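Local structure of hydrogenase maturation factor (Thermoanaerobacter tengcongensis, 3VTH) at residues I14-I19 with D78-R83. The protein probably transfers the carbamoyl group of carbamoyl phosphate, at the cost of ATP, to the C-terminal cysteine of HypE during maturation of [NiFe]-hydrogenases. Numbering follows the deposited sequence. Where two conformers were deposited one is given.
Sequences INIFGI and DEIQVR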
ATOM      1  N   ILE A  14     -34.845  -1.684   3.209  1.00 32.52           N
ATOM      2  CA  ILE A  14     -33.569  -2.381   3.067  1.00 32.07           C
ATOM      3  C   ILE A  14     -32.411  -1.374   3.125  1.00 31.45           C
ATOM      4  O   ILE A  14     -32.378  -0.411   2.364  1.00 30.63           O
ATOM      5  CB  ILE A  14     -33.511  -3.210   1.745  1.00 31.52           C
ATOM      6  CG1 ILE A  14     -34.679  -4.212   1.675  1.00 32.54           C
ATOM      7  CG2 ILE A  14     -32.159  -3.957   1.619  1.00 30.99           C
ATOM      8  CD1 ILE A  14     -35.018  -4.700   0.260  1.00 34.07           C
ATOM      9  N   ASN A  15     -31.477  -1.594   4.043  1.00 32.29           N
ATOM     10  CA  ASN A  15     -30.275  -0.761   4.145  1.00 32.24           C
ATOM     11  C   ASN A  15     -29.066  -1.611   3.830  1.00 31.39           C
ATOM     12  O   ASN A  15     -28.928  -2.730   4.347  1.00 31.89           O
ATOM     13  CB  ASN A  15     -30.134  -0.183   5.552  1.00 34.57           C
ATOM     14  CG  ASN A  15     -31.226   0.789   5.881  1.00 38.86           C
ATOM     15  OD1 ASN A  15     -31.117   1.981   5.589  1.00 44.63           O
ATOM     16  ND2 ASN A  15     -32.302   0.292   6.463  1.00 41.97           N
ATOM     17  N   ILE A  16     -28.204  -1.090   2.965  1.00 29.55           N
ATOM     18  CA  ILE A  16     -27.019  -1.818   2.550  1.00 28.91           C
ATOM     19  C   ILE A  16     -25.784  -0.994   2.930  1.00 28.75           C
ATOM     20  O   ILE A  16     -25.747   0.220   2.698  1.00 27.56           O
ATOM     21  CB  ILE A  16     -27.053  -2.120   1.047  1.00 28.78           C
ATOM     22  CG1 ILE A  16     -28.436  -2.694   0.658  1.00 28.78           C
ATOM     23  CG2 ILE A  16     -25.853  -3.039   0.638  1.00 27.94           C
ATOM     24  CD1 ILE A  16     -28.517  -3.270  -0.711  1.00 30.59           C
ATOM     25  N   PHE A  17     -24.799  -1.663   3.529  1.00 29.39           N
ATOM     26  CA  PHE A  17     -23.627  -1.007   4.093  1.00 29.85           C
ATOM     27  C   PHE A  17     -22.345  -1.555   3.481  1.00 29.04           C
ATOM     28  O   PHE A  17     -22.295  -2.719   3.099  1.00 29.53           O
ATOM     29  CB  PHE A  17     -23.578  -1.226   5.618  1.00 32.42           C
ATOM     30  CG  PHE A  17     -24.823  -0.771   6.337  1.00 35.72           C
ATOM     31  CD1 PHE A  17     -25.772  -1.687   6.760  1.00 41.11           C
ATOM     32  CD2 PHE A  17     -25.049   0.579   6.574  1.00 38.79           C
ATOM     33  CE1 PHE A  17     -26.937  -1.269   7.434  1.00 42.69           C
ATOM     34  CE2 PHE A  17     -26.202   1.014   7.240  1.00 41.82           C
ATOM     35  CZ  PHE A  17     -27.149   0.085   7.673  1.00 43.03           C
ATOM     36  N   GLY A  18     -21.308  -0.718   3.451  1.00 28.41           N
ATOM     37  CA  GLY A  18     -20.001  -1.076   2.890  1.00 27.51           C
ATOM     38  C   GLY A  18     -19.637  -0.102   1.785  1.00 26.25           C
ATOM     39  O   GLY A  18     -20.052   1.058   1.806  1.00 25.44           O
ATOM     40  N   ILE A  19     -18.835  -0.554   0.824  1.00 26.39           N
ATOM     41  CA  ILE A  19     -18.608   0.247  -0.370  1.00 24.75           C
ATOM     42  C   ILE A  19     -19.829   0.033  -1.273  1.00 24.92           C
ATOM     43  O   ILE A  19     -19.920  -0.949  -2.013  1.00 25.29           O
ATOM     44  CB  ILE A  19     -17.282  -0.097  -1.077  1.00 25.17           C
ATOM     45  CG1 ILE A  19     -16.097   0.132  -0.113  1.00 25.39           C
ATOM     46  CG2 ILE A  19     -17.132   0.731  -2.397  1.00 23.21           C
ATOM     47  CD1 ILE A  19     -14.712  -0.272  -0.672  1.00 27.34           C
ATOM     48  N   ASP A  78     -20.828  -5.172   3.185  1.00 31.80           N
ATOM     49  CA  ASP A  78     -20.534  -5.779   4.484  0.50 34.27           C
ATOM     50  C   ASP A  78     -21.801  -6.183   5.259  1.00 35.33           C
ATOM     51  O   ASP A  78     -21.756  -7.044   6.113  1.00 36.96           O
ATOM     52  CB  ASP A  78     -19.667  -4.833   5.326  0.50 34.65           C
ATOM     53  CG  ASP A  78     -18.320  -4.550   4.687  0.50 33.81           C
ATOM     54  OD1 ASP A  78     -17.646  -5.512   4.257  0.50 33.81           O
ATOM     55  OD2 ASP A  78     -17.939  -3.361   4.607  0.50 33.38           O
ATOM     56  N   GLU A  79     -22.927  -5.519   4.970  1.00 34.76           N
ATOM     57  CA  GLU A  79     -24.187  -5.813   5.677  1.00 36.85           C
ATOM     58  C   GLU A  79     -25.412  -5.373   4.886  1.00 35.62           C
ATOM     59  O   GLU A  79     -25.413  -4.300   4.245  1.00 33.38           O
ATOM     60  CB  GLU A  79     -24.209  -5.176   7.079  1.00 38.03           C
ATOM     61  CG  GLU A  79     -25.473  -5.490   7.918  1.00 43.79           C
ATOM     62  CD  GLU A  79     -25.485  -4.801   9.281  1.00 48.69           C
ATOM     63  OE1 GLU A  79     -26.334  -5.167  10.121  1.00 51.03           O
ATOM     64  OE2 GLU A  79     -24.646  -3.896   9.515  1.00 51.50           O
ATOM     65  N   ILE A  80     -26.445  -6.216   4.936  1.00 36.48           N
ATOM     66  CA  ILE A  80     -27.757  -5.910   4.373  1.00 35.85           C
ATOM     67  C   ILE A  80     -28.774  -6.048   5.513  1.00 37.59           C
ATOM     68  O   ILE A  80     -28.840  -7.094   6.155  1.00 39.46           O
ATOM     69  CB  ILE A  80     -28.133  -6.890   3.210  1.00 36.21           C
ATOM     70  CG1 ILE A  80     -27.181  -6.723   2.017  1.00 35.46           C
ATOM     71  CG2 ILE A  80     -29.586  -6.695   2.761  1.00 35.19           C
ATOM     72  CD1 ILE A  80     -27.316  -7.801   0.932  1.00 35.19           C
ATOM     73  N   GLN A  81     -29.540  -4.994   5.783  1.00 36.65           N
ATOM     74  CA  GLN A  81     -30.578  -5.056   6.822  1.00 38.53           C
ATOM     75  C   GLN A  81     -31.926  -4.961   6.136  1.00 37.32           C
ATOM     76  O   GLN A  81     -32.119  -4.124   5.258  1.00 35.66           O
ATOM     77  CB  GLN A  81     -30.439  -3.925   7.853  1.00 38.95           C
ATOM     78  CG  GLN A  81     -29.179  -3.973   8.708  1.00 42.80           C
ATOM     79  CD  GLN A  81     -29.058  -2.790   9.666  1.00 45.90           C
ATOM     80  OE1 GLN A  81     -29.816  -1.812   9.582  1.00 46.64           O
ATOM     81  NE2 GLN A  81     -28.099  -2.874  10.576  1.00 46.03           N
ATOM     82  N   VAL A  82     -32.851  -5.828   6.529  1.00 38.27           N
ATOM     83  CA  VAL A  82     -34.177  -5.869   5.917  1.00 37.29           C
ATOM     84  C   VAL A  82     -35.214  -5.781   7.033  1.00 39.47           C
ATOM     85  O   VAL A  82     -35.156  -6.548   7.992  1.00 40.37           O
ATOM     86  CB  VAL A  82     -34.357  -7.173   5.095  1.00 37.85           C
ATOM     87  CG1 VAL A  82     -35.796  -7.327   4.553  1.00 36.77           C
ATOM     88  CG2 VAL A  82     -33.321  -7.245   3.965  1.00 36.48           C
ATOM     89  N   ARG A  83     -36.151  -4.845   6.901  1.00 39.56           N
ATOM     90  CA  ARG A  83     -37.205  -4.633   7.902  1.00 42.77           C
ATOM     91  C   ARG A  83     -38.578  -4.633   7.228  1.00 42.40           C
ATOM     92  O   ARG A  83     -38.733  -4.089   6.137  1.00 40.28           O
ATOM     93  CB  ARG A  83     -37.026  -3.275   8.589  1.00 43.33           C
ATOM     94  CG  ARG A  83     -35.808  -3.120   9.501  1.00 48.27           C
ATOM     95  CD  ARG A  83     -35.486  -1.625   9.661  1.00 53.28           C
ATOM     96  NE  ARG A  83     -34.598  -1.317  10.785  1.00 58.50           N
ATOM     97  CZ  ARG A  83     -33.280  -1.126  10.696  1.00 59.09           C
ATOM     98  NH1 ARG A  83     -32.655  -1.229   9.531  1.00 57.29           N
ATOM     99  NH2 ARG A  83     -32.580  -0.837  11.789  1.00 61.99           N
TER
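Phe17 and Gln81 each carry CG beside the backbone N (chi1 -56° and -65°), which sets Gln81 CG at the edge of the ring, in its plane; the extended chain (chi2 177°) carries CD on past Phe17 CE1. Gln81 CD lies 3.4 Å from Phe17 CE1, with ring and amide planes steeply inclined. The amide links two charged neighbours on its own strand: NE2 donates to Glu79 OE1, from above the carboxylate plane, and OE1 accepts from Arg83 NH1 at 2.9 Å. An alanine in place of Gln81 would remove the CG and CD contacts at Phe17 CE1, and is likely to leave Glu79 OE1 and Arg83 NH1 without the amide that links them.

In the backbone the antiparallel strands pair Asn15 with Gln81 through two bonds, Gln81 N to Asn15 O being 2.7 Å long and nearly straight. Phe17 stands across from two residues, Asp78 and Glu79, a classic beta bulge; Phe17 O accepts from Asp78 N at 2.9 Å and weakly from Glu79 N. On the other face, branched side chains suit the helix-covered sheet: Ile14 CG2 meets Ile80 CG2 at 3.9 Å, and helix 57-69 packs against both residues. Edge strand 76-85 of the acylphosphatase-like domain thus has an apolar face (Ile80, Val82) on the helix side and a polar one (Glu79, Gln81), where glutamine suits because its amide dipole is probably complementary to both charges.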